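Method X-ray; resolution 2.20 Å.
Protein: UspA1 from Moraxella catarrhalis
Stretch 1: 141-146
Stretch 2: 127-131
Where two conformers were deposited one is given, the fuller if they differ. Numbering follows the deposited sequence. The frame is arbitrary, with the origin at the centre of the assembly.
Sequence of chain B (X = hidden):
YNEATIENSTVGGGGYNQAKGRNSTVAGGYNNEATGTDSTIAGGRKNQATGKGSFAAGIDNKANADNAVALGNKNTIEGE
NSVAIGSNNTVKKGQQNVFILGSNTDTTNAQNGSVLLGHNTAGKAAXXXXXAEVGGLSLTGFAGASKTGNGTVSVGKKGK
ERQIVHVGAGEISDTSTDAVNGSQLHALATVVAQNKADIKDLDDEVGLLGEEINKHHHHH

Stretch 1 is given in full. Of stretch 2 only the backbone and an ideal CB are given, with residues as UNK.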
# COMPACT_ATOMS: atom_id res chain seq x y z
N GLY B 141 13.00 8.84 20.08
CA GLY B 141 12.24 9.92 19.48
C GLY B 141 11.68 9.59 18.12
O GLY B 141 11.68 10.44 17.20
N PHE B 142 11.22 8.34 17.97
CA PHE B 142 10.50 7.97 16.76
C PHE B 142 9.08 8.57 16.74
O PHE B 142 8.32 8.51 17.73
CB PHE B 142 10.37 6.45 16.64
CG PHE B 142 11.68 5.69 16.62
CD1 PHE B 142 12.88 6.30 16.23
CD2 PHE B 142 11.69 4.33 16.90
CE1 PHE B 142 14.04 5.58 16.21
CE2 PHE B 142 12.87 3.61 16.85
CZ PHE B 142 14.04 4.24 16.51
N ALA B 143 8.71 9.07 15.56
CA ALA B 143 7.35 9.50 15.19
C ALA B 143 6.50 8.33 14.72
O ALA B 143 7.01 7.29 14.25
CB ALA B 143 7.43 10.58 14.12
N GLY B 144 5.19 8.53 14.88
CA GLY B 144 4.18 7.61 14.42
C GLY B 144 4.07 6.30 15.18
O GLY B 144 3.83 5.27 14.58
N ALA B 145 4.28 6.34 16.50
CA ALA B 145 4.04 5.19 17.36
C ALA B 145 2.66 5.25 18.09
O ALA B 145 1.60 5.27 17.41
CB ALA B 145 5.18 5.02 18.35
N SER B 146 2.67 5.29 19.43
CA SER B 146 1.48 4.99 20.29
C SER B 146 0.13 5.52 19.76
O SER B 146 -0.92 5.42 20.43
CB SER B 146 1.73 5.42 21.75
OG SER B 146 0.60 5.22 22.62
N UNK B 127 2.43 -2.76 16.61
CA UNK B 127 3.28 -2.58 17.80
C UNK B 127 3.58 -1.10 18.01
O UNK B 127 3.42 -0.27 17.09
CB UNK B 127 4.58 -3.37 17.66
N UNK B 128 3.97 -0.76 19.25
CA UNK B 128 4.31 0.58 19.64
C UNK B 128 5.82 0.65 19.66
O UNK B 128 6.45 -0.02 20.46
CB UNK B 128 3.70 0.96 20.99
N UNK B 129 6.41 1.42 18.74
CA UNK B 129 7.86 1.50 18.65
C UNK B 129 8.28 2.95 18.79
O UNK B 129 8.32 3.69 17.84
CB UNK B 129 8.37 0.91 17.33
N UNK B 130 8.60 3.33 20.02
CA UNK B 130 9.04 4.69 20.27
C UNK B 130 10.57 4.79 20.23
O UNK B 130 11.12 5.88 20.06
CB UNK B 130 8.51 5.18 21.62
N UNK B 131 11.25 3.65 20.34
CA UNK B 131 12.71 3.64 20.46
C UNK B 131 13.25 2.25 20.13
O UNK B 131 12.46 1.34 19.87
CB UNK B 131 13.14 4.06 21.87

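Position 127 lies at the far end of the stretch. Nothing in stretch 1 comes within 5.5 Å of its ideal CB, so this neighbour sets no demand. Phi/psi of -111/160 is an extended backbone that almost any residue can adopt. The deposited residue is Thr 127. Its chi1 is p, and OG1 is hydrogen-bonded elsewhere in the structure.

Position 128 is also extended, at -101/113. CA-to-CB points sideways to stretch 1. The ideal CB is 4.7 Å from Ser 146 CA and 5.1 Å from Ala 145 CB. The neighbouring surface is a methyl group and a stretch of backbone, with no charge to answer. A medium side chain could lie along it, so valine, isoleucine, leucine or threonine would all suit, and a longer polar chain could pass by. The deposited residue is Ile 128, with chi1 m and chi2 t. Its CG2 packs against Ala 145 CB at 4.2 Å. The same methyl reaches the last residue of stretch 1, with CG2 3.9 Å from Ser 146 N and 4.0 Å from Ser 146 CB.

Position 129 has phi/psi of -123/93, comfortable for a beta-branched residue. CA-to-CB is again sideways. The ideal CB is 4.8 Å from Phe 142 CD2 and 5.3 Å from Ala 145 CB, so the surroundings on this side are apolar. Valine, isoleucine, leucine or alanine would fit. The backbone carbonyl makes contacts of its own: O of 129 lies 3.6 Å from Phe 142 CD2, at the ring edge and near its plane, and 3.4 Å from Ala 145 CB. The deposited residue is Val 129, with chi1 t. Its CG1 meets Phe 142 CD2 at 4.0 Å, an apolar contact beside the one made by the carbonyl.

Position 130 meets stretch 1 through its backbone. Its O accepts a hydrogen bond from Phe 142 N at 3.2 Å, with an N-H...O angle of 163°. This bond needs no particular side chain. CA-to-CB points away, but the ideal CB is still only 4.7 Å from Ala 145 CB and 5.1 Å from Phe 142 O. A side chain that bends back could cover the alanine, while one that continues outward would leave it. Asparagine, aspartate, serine or a longer polar residue are all plausible. The deposited residue is Asn 130, modelled in two conformers. In the one given, chi1 is -92°, between wells, and the end of the side chain comes nearer to stretch 1. OD1 is 3.6 Å from Ala 145 CB, and ND2 is 4.3 Å from Ser 146 N. These are packing contacts.

Position 131 has an extended backbone, -162/178, and CA-to-CB points away. Its N lies 3.5 Å from Phe 142 CD2, but the ideal CB is 5.0 Å from Phe 142 CE2. Many small or polar residues would suit. The deposited residue is Ser 131, with chi1 p. Its CB is 5.1 Å from Phe 142 CE2, so the side chain makes no close contact with stretch 1.

Stretch 2, residues 127-131: TIVNS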
# COMPACT_ATOMS: atom_id res chain seq x y z
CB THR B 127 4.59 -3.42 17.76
OG1 THR B 127 5.37 -3.08 16.58
CG2 THR B 127 4.23 -4.93 17.75
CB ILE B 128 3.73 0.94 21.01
CG1 ILE B 128 2.19 0.92 20.96
CG2 ILE B 128 4.22 2.35 21.47
CD1 ILE B 128 1.53 1.07 22.34
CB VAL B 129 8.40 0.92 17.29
CG1 VAL B 129 9.88 0.84 17.35
CG2 VAL B 129 7.85 -0.46 17.03
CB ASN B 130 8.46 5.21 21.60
CG ASN B 130 7.13 5.97 21.41
OD1 ASN B 130 7.07 6.98 20.71
ND2 ASN B 130 6.07 5.48 22.05
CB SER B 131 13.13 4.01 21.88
OG SER B 131 12.88 2.91 22.73
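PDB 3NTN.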